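Local structure of carbohydrate kinase, pfkB family (Enterococcus faecalis, 3KTN) at residues Asp122-Leu127 with His158-Lys163; Leu153-His158 with Leu191-Ile196; Ile196-Arg201 with Ala281-Ile286; Gln227-Gln232 with Glu236-Thr241. The protein is probably a magnesium-binding sugar kinase of the pfkB (ribokinase) family that phosphorylates 2-keto-3-deoxygluconate. All coordinates share one frame; numbering follows the deposited sequence.

Contact 1. Residues Asp122-Leu127 with His158-Lys163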
loop_
_atom_site.group_PDB
_atom_site.type_symbol
_atom_site.label_atom_id
_atom_site.label_comp_id
_atom_site.label_asym_id
_atom_site.label_seq_id
_atom_site.Cartn_x
_atom_site.Cartn_y
_atom_site.Cartn_z
ATOM N N ASP A 122 -32.120 -26.692 -6.002
ATOM C CA ASP A 122 -33.507 -26.925 -5.624
ATOM C C ASP A 122 -34.321 -25.730 -6.096
ATOM O O ASP A 122 -34.819 -24.951 -5.284
ATOM C CB ASP A 122 -33.639 -27.063 -4.109
ATOM C CG ASP A 122 -34.986 -27.637 -3.694
ATOM O OD1 ASP A 122 -36.016 -27.241 -4.284
ATOM O OD2 ASP A 122 -35.014 -28.480 -2.771
ATOM N N PHE A 123 -34.459 -25.593 -7.412
ATOM C CA PHE A 123 -35.196 -24.476 -7.997
ATOM C C PHE A 123 -36.614 -24.328 -7.465
ATOM O O PHE A 123 -37.099 -23.210 -7.279
ATOM C CB PHE A 123 -35.231 -24.598 -9.523
ATOM C CG PHE A 123 -33.881 -24.457 -10.177
ATOM C CD1 PHE A 123 -33.033 -23.404 -9.841
ATOM C CD2 PHE A 123 -33.467 -25.363 -11.148
ATOM C CE1 PHE A 123 -31.792 -23.256 -10.462
ATOM C CE2 PHE A 123 -32.229 -25.223 -11.777
ATOM C CZ PHE A 123 -31.390 -24.167 -11.433
ATOM N N GLU A 124 -37.278 -25.455 -7.226
ATOM C CA GLU A 124 -38.643 -25.446 -6.706
ATOM C C GLU A 124 -38.700 -24.639 -5.412
ATOM O O GLU A 124 -39.514 -23.725 -5.269
ATOM C CB GLU A 124 -39.108 -26.878 -6.424
ATOM C CG GLU A 124 -39.154 -27.792 -7.635
ATOM C CD GLU A 124 -40.497 -27.768 -8.338
ATOM O OE1 GLU A 124 -41.523 -28.019 -7.668
ATOM O OE2 GLU A 124 -40.530 -27.504 -9.557
ATOM N N ALA A 125 -37.827 -24.986 -4.472
ATOM C CA ALA A 125 -37.772 -24.310 -3.181
ATOM C C ALA A 125 -37.407 -22.832 -3.287
ATOM O O ALA A 125 -37.939 -22.000 -2.546
ATOM C CB ALA A 125 -36.783 -25.020 -2.270
ATOM N N PHE A 126 -36.501 -22.504 -4.207
ATOM C CA PHE A 126 -36.071 -21.118 -4.371
ATOM C C PHE A 126 -37.179 -20.259 -4.952
ATOM O O PHE A 126 -37.512 -19.206 -4.401
ATOM C CB PHE A 126 -34.844 -21.029 -5.284
ATOM C CG PHE A 126 -33.731 -21.960 -4.902
ATOM C CD1 PHE A 126 -33.561 -22.368 -3.581
ATOM C CD2 PHE A 126 -32.838 -22.420 -5.864
ATOM C CE1 PHE A 126 -32.515 -23.218 -3.223
ATOM C CE2 PHE A 126 -31.787 -23.269 -5.516
ATOM C CZ PHE A 126 -31.627 -23.670 -4.192
ATOM N N LEU A 127 -37.742 -20.712 -6.068
ATOM C CA LEU A 127 -38.809 -19.983 -6.740
ATOM C C LEU A 127 -39.960 -19.653 -5.795
ATOM O O LEU A 127 -40.602 -18.612 -5.927
ATOM C CB LEU A 127 -39.315 -20.790 -7.938
ATOM C CG LEU A 127 -38.328 -20.880 -9.105
ATOM C CD1 LEU A 127 -38.797 -21.923 -10.110
ATOM C CD2 LEU A 127 -38.200 -19.515 -9.765
ATOM N N HIS A 158 -41.395 -19.752 -15.101
ATOM C CA HIS A 158 -42.584 -19.451 -15.883
ATOM C C HIS A 158 -43.799 -20.168 -15.293
ATOM O O HIS A 158 -44.856 -19.565 -15.112
ATOM C CB HIS A 158 -42.386 -19.881 -17.334
ATOM C CG HIS A 158 -43.563 -19.589 -18.209
ATOM N ND1 HIS A 158 -44.068 -18.315 -18.373
ATOM C CD2 HIS A 158 -44.353 -20.403 -18.947
ATOM C CE1 HIS A 158 -45.116 -18.360 -19.174
ATOM N NE2 HIS A 158 -45.311 -19.616 -19.536
ATOM N N ALA A 159 -43.634 -21.453 -14.989
ATOM C CA ALA A 159 -44.707 -22.254 -14.410
ATOM C C ALA A 159 -45.217 -21.619 -13.122
ATOM O O ALA A 159 -46.427 -21.493 -12.922
ATOM C CB ALA A 159 -44.213 -23.667 -14.133
ATOM N N TYR A 160 -44.295 -21.227 -12.247
ATOM C CA TYR A 160 -44.663 -20.599 -10.982
ATOM C C TYR A 160 -45.146 -19.174 -11.208
ATOM O O TYR A 160 -45.481 -18.462 -10.259
ATOM C CB TYR A 160 -43.468 -20.572 -10.029
ATOM C CG TYR A 160 -43.145 -21.896 -9.381
ATOM C CD1 TYR A 160 -42.863 -23.024 -10.151
ATOM C CD2 TYR A 160 -43.093 -22.014 -7.992
ATOM C CE1 TYR A 160 -42.533 -24.239 -9.552
ATOM C CE2 TYR A 160 -42.763 -23.222 -7.382
ATOM C CZ TYR A 160 -42.485 -24.330 -8.167
ATOM O OH TYR A 160 -42.155 -25.524 -7.566
ATOM N N GLN A 161 -45.178 -18.758 -12.467
ATOM C CA GLN A 161 -45.616 -17.411 -12.798
ATOM C C GLN A 161 -44.717 -16.352 -12.166
ATOM O O GLN A 161 -45.185 -15.291 -11.746
ATOM C CB GLN A 161 -47.064 -17.203 -12.346
ATOM C CG GLN A 161 -48.089 -17.928 -13.202
ATOM C CD GLN A 161 -49.490 -17.817 -12.637
ATOM O OE1 GLN A 161 -49.807 -18.423 -11.611
ATOM N NE2 GLN A 161 -50.335 -17.032 -13.295
ATOM N N LYS A 162 -43.424 -16.651 -12.092
ATOM C CA LYS A 162 -42.455 -15.716 -11.532
ATOM C C LYS A 162 -41.903 -14.882 -12.676
ATOM O O LYS A 162 -41.692 -15.395 -13.776
ATOM C CB LYS A 162 -41.305 -16.466 -10.852
ATOM C CG LYS A 162 -41.732 -17.365 -9.703
ATOM C CD LYS A 162 -42.442 -16.574 -8.618
ATOM C CE LYS A 162 -42.864 -17.472 -7.471
ATOM N NZ LYS A 162 -43.504 -16.682 -6.387
ATOM N N LYS A 163 -41.672 -13.599 -12.423
ATOM C CA LYS A 163 -41.135 -12.718 -13.454
ATOM C C LYS A 163 -39.722 -13.192 -13.809
ATOM O O LYS A 163 -38.936 -13.541 -12.927
ATOM C CB LYS A 163 -41.106 -11.278 -12.945
ATOM C CG LYS A 163 -41.082 -10.237 -14.046
ATOM C CD LYS A 163 -42.355 -10.282 -14.883
ATOM C CE LYS A 163 -43.595 -10.018 -14.040
ATOM N NZ LYS A 163 -44.833 -10.008 -14.872
#
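E124 and L127, neighbours on one side of the short helix 123-127, receive Y160 and K162 from the turn that ends helix 144-159. The helix opens at D122, whose OD1 accepts from A125 N at 2.9 Å, an N-cap bond for which a short carboxylate is well suited. E124 follows, its chain bent so that the carboxylate lies at the rim of the Y160 ring, the two planes 81° apart. OE1 of E124 is modelled 2.6 Å from OH of Y160, a spacing whose details are doubtful because the neighbouring atoms are also crowded. One turn on, L127 lays CB over a face of that ring, a CH-pi contact 4.3 Å from the centroid and 22° off its normal. Next to Y160, K162 folds at chi2 (-59°), which brings its CE to 3.0 Å from L127 O while its NZ goes on to a hydrogen bond with V130 O. K162 CG packs on L127 CD2; a lysine is long enough to join this apolar contact and still reach a distant acceptor. Q161, with positive phi, completes a Schellman motif. Such a helix end, turning into strand 163-167, belongs to the layered alpha/beta fold of the ribokinase family.

Contact 2. Residues Leu153-His158 with Leu191-Ile196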
loop_
_atom_site.group_PDB
_atom_site.type_symbol
_atom_site.label_atom_id
_atom_site.label_comp_id
_atom_site.label_asym_id
_atom_site.label_seq_id
_atom_site.Cartn_x
_atom_site.Cartn_y
_atom_site.Cartn_z
ATOM N N LEU A 153 -34.543 -23.628 -15.184
ATOM C CA LEU A 153 -34.965 -22.611 -14.229
ATOM C C LEU A 153 -35.973 -21.649 -14.843
ATOM O O LEU A 153 -36.947 -21.265 -14.196
ATOM C CB LEU A 153 -33.757 -21.824 -13.715
ATOM C CG LEU A 153 -34.064 -20.601 -12.848
ATOM C CD1 LEU A 153 -34.956 -20.994 -11.680
ATOM C CD2 LEU A 153 -32.752 -20.003 -12.347
ATOM N N ALA A 154 -35.731 -21.253 -16.088
ATOM C CA ALA A 154 -36.623 -20.332 -16.783
ATOM C C ALA A 154 -37.999 -20.977 -16.951
ATOM O O ALA A 154 -39.022 -20.364 -16.646
ATOM C CB ALA A 154 -36.040 -19.962 -18.146
ATOM N N GLN A 155 -38.015 -22.216 -17.434
ATOM C CA GLN A 155 -39.264 -22.954 -17.628
ATOM C C GLN A 155 -40.015 -23.033 -16.308
ATOM O O GLN A 155 -41.212 -22.754 -16.244
ATOM C CB GLN A 155 -38.974 -24.371 -18.127
ATOM C CG GLN A 155 -38.512 -24.442 -19.568
ATOM C CD GLN A 155 -37.805 -25.744 -19.881
ATOM O OE1 GLN A 155 -38.160 -26.798 -19.349
ATOM N NE2 GLN A 155 -36.807 -25.683 -20.756
ATOM N N LYS A 156 -39.301 -23.412 -15.253
ATOM C CA LYS A 156 -39.898 -23.524 -13.928
ATOM C C LYS A 156 -40.432 -22.174 -13.456
ATOM O O LYS A 156 -41.581 -22.074 -13.020
ATOM C CB LYS A 156 -38.862 -24.060 -12.938
ATOM C CG LYS A 156 -39.262 -25.366 -12.279
ATOM C CD LYS A 156 -38.121 -26.373 -12.290
ATOM C CE LYS A 156 -38.535 -27.674 -11.619
ATOM N NZ LYS A 156 -37.497 -28.736 -11.732
ATOM N N ALA A 157 -39.602 -21.139 -13.546
ATOM C CA ALA A 157 -40.002 -19.796 -13.127
ATOM C C ALA A 157 -41.299 -19.406 -13.823
ATOM O O ALA A 157 -42.187 -18.802 -13.220
ATOM C CB ALA A 157 -38.906 -18.789 -13.465
ATOM N N HIS A 158 -41.395 -19.752 -15.101
ATOM C CA HIS A 158 -42.584 -19.451 -15.883
ATOM C C HIS A 158 -43.799 -20.168 -15.293
ATOM O O HIS A 158 -44.856 -19.565 -15.112
ATOM C CB HIS A 158 -42.386 -19.881 -17.334
ATOM C CG HIS A 158 -43.563 -19.589 -18.209
ATOM N ND1 HIS A 158 -44.068 -18.315 -18.373
ATOM C CD2 HIS A 158 -44.353 -20.403 -18.947
ATOM C CE1 HIS A 158 -45.116 -18.360 -19.174
ATOM N NE2 HIS A 158 -45.311 -19.616 -19.536
ATOM N N LEU A 191 -35.586 -17.333 -24.583
ATOM C CA LEU A 191 -36.377 -16.132 -24.831
ATOM C C LEU A 191 -37.890 -16.286 -24.672
ATOM O O LEU A 191 -38.561 -15.366 -24.204
ATOM C CB LEU A 191 -36.040 -15.571 -26.214
ATOM C CG LEU A 191 -34.698 -14.822 -26.231
ATOM C CD1 LEU A 191 -34.241 -14.542 -27.656
ATOM C CD2 LEU A 191 -34.863 -13.527 -25.449
ATOM N N PRO A 192 -38.453 -17.444 -25.060
ATOM C CA PRO A 192 -39.902 -17.627 -24.920
ATOM C C PRO A 192 -40.395 -17.546 -23.471
ATOM O O PRO A 192 -41.587 -17.369 -23.220
ATOM C CB PRO A 192 -40.133 -19.009 -25.527
ATOM C CG PRO A 192 -39.080 -19.085 -26.592
ATOM C CD PRO A 192 -37.868 -18.525 -25.873
ATOM N N TYR A 193 -39.474 -17.665 -22.519
ATOM C CA TYR A 193 -39.826 -17.629 -21.100
ATOM C C TYR A 193 -39.525 -16.314 -20.384
ATOM O O TYR A 193 -39.883 -16.149 -19.218
ATOM C CB TYR A 193 -39.100 -18.758 -20.371
ATOM C CG TYR A 193 -39.462 -20.129 -20.882
ATOM C CD1 TYR A 193 -40.673 -20.726 -20.531
ATOM C CD2 TYR A 193 -38.605 -20.821 -21.735
ATOM C CE1 TYR A 193 -41.022 -21.982 -21.018
ATOM C CE2 TYR A 193 -38.945 -22.077 -22.229
ATOM C CZ TYR A 193 -40.154 -22.650 -21.865
ATOM O OH TYR A 193 -40.497 -23.890 -22.346
ATOM N N CYS A 194 -38.882 -15.382 -21.078
ATOM C CA CYS A 194 -38.508 -14.102 -20.480
ATOM C C CYS A 194 -39.569 -13.015 -20.540
ATOM O O CYS A 194 -40.370 -12.960 -21.471
ATOM C CB CYS A 194 -37.231 -13.579 -21.140
ATOM S SG CYS A 194 -35.887 -14.771 -21.151
ATOM N N ASP A 195 -39.554 -12.145 -19.534
ATOM C CA ASP A 195 -40.480 -11.024 -19.442
ATOM C C ASP A 195 -39.715 -9.719 -19.659
ATOM O O ASP A 195 -40.188 -8.814 -20.351
ATOM C CB ASP A 195 -41.151 -11.002 -18.067
ATOM C CG ASP A 195 -42.005 -12.232 -17.811
ATOM O OD1 ASP A 195 -42.975 -12.450 -18.572
ATOM O OD2 ASP A 195 -41.710 -12.981 -16.854
ATOM N N ILE A 196 -38.530 -9.626 -19.061
ATOM C CA ILE A 196 -37.693 -8.431 -19.181
ATOM C C ILE A 196 -36.348 -8.832 -19.767
ATOM O O ILE A 196 -35.662 -9.701 -19.229
ATOM C CB ILE A 196 -37.476 -7.767 -17.806
ATOM C CG1 ILE A 196 -38.831 -7.435 -17.181
ATOM C CG2 ILE A 196 -36.639 -6.499 -17.959
ATOM C CD1 ILE A 196 -38.744 -6.843 -15.793
HETATM O O HOH W 1 -42.082 -15.687 -17.216
#
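The CA atoms of A154 and Y193 are the nearest pair across the contact, 6.0 Å apart, where helix 144-159 passes the 3-10 turn 191-193. In this alpha/beta ribokinase fold the turn carries the chain from helix 177-190 into strand 196-198. A small residue fits the close approach: A154 CB lies 4.0 Å from Y193 CB. Over one face of the tyrosine ring lies the aliphatic part of Q155, whose CG stands 3.8 Å from its centroid in a CH-pi contact; packing is tight, with CG only 3.3 Å from Y193 CZ. H158 CG is anti to the backbone N (chi1 -179°), which holds the imidazole beside Y193, and the tyrosine turns an edge to the imidazole face in an offset edge-to-face pair, planes 65° apart. A water spans the polar side, with a weak 3.5 Å link to H158 ND1. The same water lies 3.0 Å from Y193 O and 2.8 Å from D195 OD2, which also accepts from V164 N.

Contact 3. Residues Ile196-Arg201 with Ala281-Ile286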
loop_
_atom_site.group_PDB
_atom_site.type_symbol
_atom_site.label_atom_id
_atom_site.label_comp_id
_atom_site.label_asym_id
_atom_site.label_seq_id
_atom_site.Cartn_x
_atom_site.Cartn_y
_atom_site.Cartn_z
ATOM N N ILE A 196 -38.530 -9.626 -19.061
ATOM C CA ILE A 196 -37.693 -8.431 -19.181
ATOM C C ILE A 196 -36.348 -8.832 -19.767
ATOM O O ILE A 196 -35.662 -9.701 -19.229
ATOM C CB ILE A 196 -37.476 -7.767 -17.806
ATOM C CG1 ILE A 196 -38.831 -7.435 -17.181
ATOM C CG2 ILE A 196 -36.639 -6.499 -17.959
ATOM C CD1 ILE A 196 -38.744 -6.843 -15.793
ATOM N N VAL A 197 -35.972 -8.201 -20.871
ATOM C CA VAL A 197 -34.719 -8.534 -21.532
ATOM C C VAL A 197 -33.790 -7.338 -21.722
ATOM O O VAL A 197 -34.226 -6.253 -22.112
ATOM C CB VAL A 197 -34.997 -9.172 -22.910
ATOM C CG1 VAL A 197 -33.695 -9.526 -23.598
ATOM C CG2 VAL A 197 -35.871 -10.415 -22.739
ATOM N N PHE A 198 -32.507 -7.553 -21.443
ATOM C CA PHE A 198 -31.489 -6.518 -21.590
ATOM C C PHE A 198 -30.595 -6.862 -22.771
ATOM O O PHE A 198 -30.031 -7.952 -22.840
ATOM C CB PHE A 198 -30.660 -6.410 -20.307
ATOM C CG PHE A 198 -31.449 -5.928 -19.125
ATOM C CD1 PHE A 198 -31.825 -4.599 -19.020
ATOM C CD2 PHE A 198 -31.868 -6.819 -18.145
ATOM C CE1 PHE A 198 -32.615 -4.159 -17.954
ATOM C CE2 PHE A 198 -32.656 -6.390 -17.077
ATOM C CZ PHE A 198 -33.032 -5.058 -16.983
ATOM N N GLY A 199 -30.482 -5.929 -23.709
ATOM C CA GLY A 199 -29.661 -6.162 -24.880
ATOM C C GLY A 199 -29.689 -4.971 -25.814
ATOM O O GLY A 199 -30.347 -3.969 -25.530
ATOM N N SER A 200 -28.987 -5.075 -26.936
ATOM C CA SER A 200 -28.938 -3.981 -27.900
ATOM C C SER A 200 -29.470 -4.379 -29.270
ATOM O O SER A 200 -29.688 -5.558 -29.552
ATOM C CB SER A 200 -27.503 -3.503 -28.071
ATOM O OG SER A 200 -26.741 -4.489 -28.748
ATOM N N ARG A 201 -29.657 -3.373 -30.119
ATOM C CA ARG A 201 -30.137 -3.577 -31.478
ATOM C C ARG A 201 -29.198 -4.518 -32.223
ATOM O O ARG A 201 -29.642 -5.457 -32.886
ATOM C CB ARG A 201 -30.198 -2.241 -32.218
ATOM C CG ARG A 201 -30.482 -2.357 -33.712
ATOM C CD ARG A 201 -30.296 -1.013 -34.403
ATOM N NE ARG A 201 -30.685 -1.040 -35.811
ATOM C CZ ARG A 201 -30.068 -1.752 -36.749
ATOM N NH1 ARG A 201 -29.023 -2.510 -36.433
ATOM N NH2 ARG A 201 -30.494 -1.705 -38.005
ATOM N N ALA A 281 -25.359 -1.972 -13.976
ATOM C CA ALA A 281 -25.913 -0.894 -13.154
ATOM C C ALA A 281 -27.142 -0.333 -13.880
ATOM O O ALA A 281 -28.117 0.068 -13.249
ATOM C CB ALA A 281 -24.877 0.205 -12.941
ATOM N N TYR A 282 -27.087 -0.302 -15.209
ATOM C CA TYR A 282 -28.225 0.183 -15.990
ATOM C C TYR A 282 -29.397 -0.779 -15.767
ATOM O O TYR A 282 -30.519 -0.357 -15.473
ATOM C CB TYR A 282 -27.890 0.231 -17.483
ATOM C CG TYR A 282 -29.039 0.752 -18.326
ATOM C CD1 TYR A 282 -29.385 2.102 -18.297
ATOM C CD2 TYR A 282 -29.797 -0.109 -19.128
ATOM C CE1 TYR A 282 -30.453 2.593 -19.040
ATOM C CE2 TYR A 282 -30.881 0.369 -19.883
ATOM C CZ TYR A 282 -31.199 1.724 -19.830
ATOM O OH TYR A 282 -32.256 2.222 -20.548
ATOM N N ALA A 283 -29.122 -2.074 -15.897
ATOM C CA ALA A 283 -30.145 -3.094 -15.702
ATOM C C ALA A 283 -30.744 -3.008 -14.303
ATOM O O ALA A 283 -31.961 -3.131 -14.129
ATOM C CB ALA A 283 -29.562 -4.471 -15.938
ATOM N N ALA A 284 -29.895 -2.790 -13.303
ATOM C CA ALA A 284 -30.373 -2.685 -11.926
ATOM C C ALA A 284 -31.329 -1.513 -11.796
ATOM O O ALA A 284 -32.316 -1.585 -11.065
ATOM C CB ALA A 284 -29.200 -2.508 -10.964
ATOM N N GLY A 285 -31.025 -0.429 -12.502
ATOM C CA GLY A 285 -31.875 0.744 -12.459
ATOM C C GLY A 285 -33.215 0.471 -13.124
ATOM O O GLY A 285 -34.258 0.935 -12.651
ATOM N N ILE A 286 -33.185 -0.270 -14.231
ATOM C CA ILE A 286 -34.404 -0.617 -14.956
ATOM C C ILE A 286 -35.269 -1.515 -14.081
ATOM O O ILE A 286 -36.458 -1.262 -13.906
ATOM C CB ILE A 286 -34.091 -1.369 -16.277
ATOM C CG1 ILE A 286 -33.375 -0.438 -17.263
ATOM C CG2 ILE A 286 -35.375 -1.919 -16.881
ATOM C CD1 ILE A 286 -34.096 0.882 -17.534
#
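F198 meets A283 and I286 where strand 196-198 lies against helix 278-291, in the core of the ribokinase fold. The helix begins at the family's GAGD motif, which in relatives forms the anion hole, and the side chain of A283 is about 12 Å from the bound magnesium ion; the contact itself is apolar. Its face-on part is a CH-pi interaction: A283 CB sits nearly over the middle of the F198 ring, 3.6 Å from the centroid and 8° off the normal. Alanine suits this place because a methyl group lets the helix backbone come close to the ring, so F198 CE1 approaches A283 CA to 3.5 Å. The edge-on part is aliphatic. I286, one turn further, meets the ring's rim, while its CG1 branch lies over a face of the Y282 ring; I286 also touches W237 and A303. With CG2 anti to the backbone N, that methyl stays beside the phenyl, 3.7 Å from F198 CE1; I286 CB lies 3.6 Å from the same CE1.

Contact 4. Residues Gln227-Gln232 with Glu236-Thr241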
loop_
_atom_site.group_PDB
_atom_site.type_symbol
_atom_site.label_atom_id
_atom_site.label_comp_id
_atom_site.label_asym_id
_atom_site.label_seq_id
_atom_site.Cartn_x
_atom_site.Cartn_y
_atom_site.Cartn_z
ATOM N N GLN A 227 -39.751 -3.962 -31.563
ATOM C CA GLN A 227 -41.077 -4.354 -31.101
ATOM C C GLN A 227 -41.551 -5.617 -31.810
ATOM O O GLN A 227 -42.458 -6.301 -31.336
ATOM C CB GLN A 227 -42.067 -3.207 -31.293
ATOM C CG GLN A 227 -41.681 -1.977 -30.495
ATOM C CD GLN A 227 -42.727 -0.892 -30.537
ATOM O OE1 GLN A 227 -43.145 -0.460 -31.612
ATOM N NE2 GLN A 227 -43.154 -0.435 -29.365
ATOM N N ARG A 228 -40.915 -5.933 -32.933
ATOM C CA ARG A 228 -41.246 -7.129 -33.695
ATOM C C ARG A 228 -40.648 -8.303 -32.911
ATOM O O ARG A 228 -41.317 -9.306 -32.652
ATOM C CB ARG A 228 -40.619 -7.044 -35.090
ATOM C CG ARG A 228 -41.354 -7.813 -36.177
ATOM C CD ARG A 228 -40.737 -7.517 -37.541
ATOM N NE ARG A 228 -39.479 -8.230 -37.742
ATOM C CZ ARG A 228 -38.499 -7.818 -38.540
ATOM N NH1 ARG A 228 -38.618 -6.683 -39.215
ATOM N NH2 ARG A 228 -37.403 -8.551 -38.679
ATOM N N PHE A 229 -39.378 -8.157 -32.537
ATOM C CA PHE A 229 -38.663 -9.166 -31.758
ATOM C C PHE A 229 -39.409 -9.416 -30.451
ATOM O O PHE A 229 -39.558 -10.555 -30.015
ATOM C CB PHE A 229 -37.236 -8.673 -31.469
ATOM C CG PHE A 229 -36.578 -9.337 -30.283
ATOM C CD1 PHE A 229 -36.143 -10.657 -30.352
ATOM C CD2 PHE A 229 -36.398 -8.634 -29.094
ATOM C CE1 PHE A 229 -35.536 -11.268 -29.254
ATOM C CE2 PHE A 229 -35.792 -9.233 -27.990
ATOM C CZ PHE A 229 -35.360 -10.554 -28.070
HETATM N N MSE A 230 -39.891 -8.341 -29.838
HETATM C CA MSE A 230 -40.609 -8.432 -28.575
HETATM C C MSE A 230 -41.946 -9.164 -28.638
HETATM O O MSE A 230 -42.251 -9.978 -27.763
HETATM C CB MSE A 230 -40.844 -7.039 -28.004
HETATM C CG MSE A 230 -39.591 -6.341 -27.517
HETATM SE SE MSE A 230 -40.053 -4.664 -26.693
HETATM C CE MSE A 230 -40.707 -5.322 -24.995
ATOM N N SER A 231 -42.754 -8.859 -29.651
ATOM C CA SER A 231 -44.056 -9.503 -29.778
ATOM C C SER A 231 -43.885 -10.979 -30.099
ATOM O O SER A 231 -44.698 -11.806 -29.696
ATOM C CB SER A 231 -44.901 -8.808 -30.854
ATOM O OG SER A 231 -44.209 -8.738 -32.086
ATOM N N GLN A 232 -42.814 -11.313 -30.812
ATOM C CA GLN A 232 -42.546 -12.703 -31.154
ATOM C C GLN A 232 -42.374 -13.577 -29.911
ATOM O O GLN A 232 -42.763 -14.746 -29.906
ATOM C CB GLN A 232 -41.284 -12.811 -31.994
ATOM C CG GLN A 232 -40.950 -14.234 -32.359
ATOM C CD GLN A 232 -39.609 -14.345 -33.025
ATOM O OE1 GLN A 232 -39.207 -13.454 -33.766
ATOM N NE2 GLN A 232 -38.908 -15.445 -32.779
ATOM N N GLU A 236 -42.169 -8.288 -22.166
ATOM C CA GLU A 236 -42.811 -7.145 -21.532
ATOM C C GLU A 236 -41.945 -5.884 -21.633
ATOM O O GLU A 236 -42.446 -4.802 -21.957
ATOM C CB GLU A 236 -43.100 -7.472 -20.066
ATOM C CG GLU A 236 -43.801 -6.377 -19.304
ATOM C CD GLU A 236 -44.115 -6.791 -17.888
ATOM O OE1 GLU A 236 -43.776 -7.936 -17.523
ATOM O OE2 GLU A 236 -44.700 -5.980 -17.139
ATOM N N TRP A 237 -40.645 -6.032 -21.367
ATOM C CA TRP A 237 -39.699 -4.910 -21.417
ATOM C C TRP A 237 -38.390 -5.295 -22.096
ATOM O O TRP A 237 -37.867 -6.384 -21.881
ATOM C CB TRP A 237 -39.364 -4.420 -20.000
ATOM C CG TRP A 237 -40.284 -3.385 -19.413
ATOM C CD1 TRP A 237 -41.553 -3.092 -19.810
ATOM C CD2 TRP A 237 -40.021 -2.557 -18.269
ATOM N NE1 TRP A 237 -42.103 -2.139 -18.983
ATOM C CE2 TRP A 237 -41.183 -1.795 -18.025
ATOM C CE3 TRP A 237 -38.916 -2.391 -17.418
ATOM C CZ2 TRP A 237 -41.276 -0.875 -16.973
ATOM C CZ3 TRP A 237 -39.006 -1.475 -16.368
ATOM C CH2 TRP A 237 -40.181 -0.732 -16.155
ATOM N N PHE A 238 -37.873 -4.395 -22.926
ATOM C CA PHE A 238 -36.597 -4.599 -23.602
ATOM C C PHE A 238 -35.822 -3.315 -23.335
ATOM O O PHE A 238 -36.308 -2.225 -23.640
ATOM C CB PHE A 238 -36.777 -4.773 -25.110
ATOM C CG PHE A 238 -35.480 -4.983 -25.851
ATOM C CD1 PHE A 238 -34.799 -6.193 -25.761
ATOM C CD2 PHE A 238 -34.929 -3.965 -26.625
ATOM C CE1 PHE A 238 -33.584 -6.387 -26.437
ATOM C CE2 PHE A 238 -33.722 -4.148 -27.299
ATOM C CZ PHE A 238 -33.049 -5.363 -27.205
ATOM N N ALA A 239 -34.630 -3.427 -22.757
ATOM C CA ALA A 239 -33.855 -2.228 -22.453
ATOM C C ALA A 239 -32.360 -2.382 -22.695
ATOM O O ALA A 239 -31.821 -3.487 -22.702
ATOM C CB ALA A 239 -34.114 -1.797 -21.014
ATOM N N GLY A 240 -31.703 -1.247 -22.901
ATOM C CA GLY A 240 -30.279 -1.236 -23.155
ATOM C C GLY A 240 -29.785 0.193 -23.222
ATOM O O GLY A 240 -30.531 1.132 -22.936
ATOM N N THR A 241 -28.526 0.364 -23.602
ATOM C CA THR A 241 -27.941 1.692 -23.693
ATOM C C THR A 241 -27.141 1.851 -24.965
ATOM O O THR A 241 -26.681 0.880 -25.559
ATOM C CB THR A 241 -26.974 1.975 -22.530
ATOM O OG1 THR A 241 -25.874 1.059 -22.600
ATOM C CG2 THR A 241 -27.677 1.830 -21.195
#
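A beta-alpha-beta unit of the ribokinase fold closes here: the chain leaves strand 196-198, returns along helix 218-233, and enters the parallel neighbour strand 237-245 after a tight turn, with F229 and M230 of the helix packed on F238 of the strand. The short segments of helix and strand run at 138° with their axes 9.6 Å apart, a spacing that large apolar side chains fill. F229 and F238 form an offset edge-to-face pair, the edge of F229 directed at the face of F238, with centroids 5.7 Å apart and planes 73° from each other. F229 CE2 lies 3.9 Å from both CD1 and CE1 of F238. Beside this pair lies M230, modelled as selenomethionine, an unbranched chain flexible enough to follow the uneven surface of a strand's beginning. Its SE rests 3.6 Å from F238 CB. The last bend of the chain (chi3 77°) then brings the methyl against the backbone of E236 to F238. E236 takes part through its backbone; its carboxylate bonds through OE2 to Y290 OH. At the end of the selenomethionine, M230 CE lies 3.5 Å from E236 O and 3.6 Å from F238 N.

Overall arrangement
From the N terminus, contact 1 is first to open, at helix 123-127, and it closes at the end of helix 144-159. Contact 2 opens before that closure, crossing contact 1 and sharing H158, and closes at the entry to strand 196-198; together they bind helices and turns on one side of the central sheet. Contact 3 starts at the shared I196 and closes the longest loop, reaching helix 278-291. Contact 4, a tight helix-to-strand closure, falls wholly within that span. Its strand 237-245 pairs with strand 196-198 of contact 3, V197 N and O probably hydrogen-bonded to W237 O and A239 N, while D195 O of contact 2 probably accepts a hydrogen bond from E236 N.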